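Local coordinates for tungsten formylmethanofuran dehydrogenase subunit E (Syntrophus aciditrophicus, PDB 3D00) that binds zinc through a C-terminal treble-clef finger and belongs to the FmdE family implicated in microbial methanogenesis, at the interface of chains A and B. Sequence-based numbering; all coordinates share one arbitrary frame. Chains: chain A/B, Tungsten formylmethanofuran dehydrogenase subunit E.

The interface of chains A and B. Residues chain A 84, 86, 99, 101, 146; chain B 171, 190.
A:Arg99 and B:Glu171 meet tip to tip where the treble-clef zinc finger of one FmdE-like subunit reaches the beta-sheet of the core domain of the other. B:Glu171 lies between the zinc-ligand pairs B:Cys166/B:Cys169 and B:Cys181/B:Cys184. The contact recurs with the chains exchanged, so in the deposited two-fold dimer, possibly the working form, each finger would hold the partner's core.

The charged pairing is a two-pronged, end-on salt bridge. A:Arg99 NH1 donates to B:Glu171 OE2 at 2.8 Å, nearly straight at 160°, and A:Arg99 NH2 donates to B:Glu171 OE1, also at 2.8 Å. Both carboxylate oxygens are met on their syn sides, yet the guanidinium and carboxylate planes are twisted 40° apart. A:Arg99, on strand 96-102, has CG anti to its backbone N (chi1 -176°) and runs extended to NE, which carries the guanidinium out to the glutamate.

A second arginine, A:Arg146 on strand 143-149, adds a longer salt bridge, its NH2 3.7 Å from B:Glu171 OE2. Water 1, at the edge of this guanidinium and 3.0 Å from A:Arg146 NH2, also links it to OE2. Two positive groups thus converge on OE2, which would favour a charged carboxylate.

Flat groups also pack against one another. The carboxylate stacks over one face of the A:Phe101 ring, offset toward the rim on the CD2 side, the planes nearly parallel, with A:Phe101 CD2 3.7 Å from B:Glu171 CD. A:Phe101 CE1 in turn lies toward the rim of one face of the A:Arg146 guanidinium. Further along A:Arg99, B:Tyr190, next to the C-terminus, brings CE2 to 3.6 Å from A:Arg99 CD, crossing the arginine chain at about a right angle.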
loop_
_atom_site.group_PDB
_atom_site.type_symbol
_atom_site.label_atom_id
_atom_site.label_comp_id
_atom_site.label_asym_id
_atom_site.label_seq_id
_atom_site.Cartn_x
_atom_site.Cartn_y
_atom_site.Cartn_z
ATOM N N LEU A 84 1.062 -12.536 -9.534
ATOM C CA LEU A 84 2.067 -13.519 -9.185
ATOM C C LEU A 84 2.354 -13.390 -7.688
ATOM O O LEU A 84 2.617 -12.323 -7.187
ATOM C CB LEU A 84 3.343 -13.316 -9.994
ATOM C CG LEU A 84 3.188 -13.524 -11.493
ATOM C CD1 LEU A 84 4.463 -13.130 -12.211
ATOM C CD2 LEU A 84 2.799 -14.978 -11.832
ATOM N N ALA A 86 4.605 -13.476 -5.380
ATOM C CA ALA A 86 6.049 -13.355 -5.269
ATOM C C ALA A 86 6.407 -11.979 -4.687
ATOM O O ALA A 86 5.698 -10.987 -4.871
ATOM C CB ALA A 86 6.671 -13.528 -6.629
ATOM N N ARG A 99 14.273 -12.871 -4.985
ATOM C CA ARG A 99 12.868 -13.050 -5.204
ATOM C C ARG A 99 12.443 -14.350 -4.581
ATOM O O ARG A 99 13.130 -15.372 -4.734
ATOM C CB ARG A 99 12.588 -13.126 -6.680
ATOM C CG ARG A 99 11.136 -13.220 -7.027
ATOM C CD ARG A 99 11.079 -13.257 -8.555
ATOM N NE ARG A 99 9.718 -13.231 -9.039
ATOM C CZ ARG A 99 9.040 -14.283 -9.427
ATOM N NH1 ARG A 99 9.608 -15.463 -9.409
ATOM N NH2 ARG A 99 7.778 -14.139 -9.808
ATOM N N PHE A 101 9.025 -16.921 -4.046
ATOM C CA PHE A 101 7.758 -17.305 -4.547
ATOM C C PHE A 101 7.397 -18.728 -4.093
ATOM O O PHE A 101 8.224 -19.451 -3.518
ATOM C CB PHE A 101 7.774 -17.176 -6.083
ATOM C CG PHE A 101 8.813 -18.028 -6.795
ATOM C CD1 PHE A 101 10.117 -17.626 -6.871
ATOM C CD2 PHE A 101 8.453 -19.201 -7.417
ATOM C CE1 PHE A 101 11.051 -18.386 -7.558
ATOM C CE2 PHE A 101 9.383 -19.979 -8.110
ATOM C CZ PHE A 101 10.679 -19.561 -8.176
ATOM N N ARG A 146 15.251 -17.013 -5.637
ATOM C CA ARG A 146 16.124 -16.840 -6.781
ATOM C C ARG A 146 16.780 -15.487 -6.693
ATOM O O ARG A 146 16.108 -14.529 -6.384
ATOM C CB ARG A 146 15.299 -16.920 -8.061
ATOM C CG ARG A 146 15.968 -16.311 -9.241
ATOM C CD ARG A 146 15.448 -16.885 -10.523
ATOM N NE ARG A 146 14.054 -16.497 -10.748
ATOM C CZ ARG A 146 13.024 -17.347 -10.902
ATOM N NH1 ARG A 146 13.170 -18.676 -10.857
ATOM N NH2 ARG A 146 11.817 -16.833 -11.117
ATOM N N GLU B 171 5.018 -20.425 -13.032
ATOM C CA GLU B 171 4.333 -19.943 -11.858
ATOM C C GLU B 171 2.833 -19.858 -12.130
ATOM O O GLU B 171 2.408 -19.723 -13.272
ATOM C CB GLU B 171 4.926 -18.599 -11.425
ATOM C CG GLU B 171 6.234 -18.777 -10.625
ATOM C CD GLU B 171 6.962 -17.494 -10.349
ATOM O OE1 GLU B 171 6.342 -16.592 -9.728
ATOM O OE2 GLU B 171 8.151 -17.387 -10.749
ATOM N N TYR B 190 12.782 -7.511 -13.587
ATOM C CA TYR B 190 14.105 -8.069 -13.331
ATOM C C TYR B 190 14.809 -8.237 -14.639
ATOM O O TYR B 190 14.168 -8.401 -15.677
ATOM C CB TYR B 190 14.015 -9.418 -12.639
ATOM C CG TYR B 190 13.050 -9.426 -11.476
ATOM C CD1 TYR B 190 13.295 -8.655 -10.364
ATOM C CD2 TYR B 190 11.897 -10.180 -11.507
ATOM C CE1 TYR B 190 12.375 -8.619 -9.270
ATOM C CE2 TYR B 190 10.978 -10.159 -10.417
ATOM C CZ TYR B 190 11.240 -9.367 -9.305
ATOM O OH TYR B 190 10.365 -9.295 -8.198
HETATM O O HOH W 1 9.765 -18.906 -11.797
#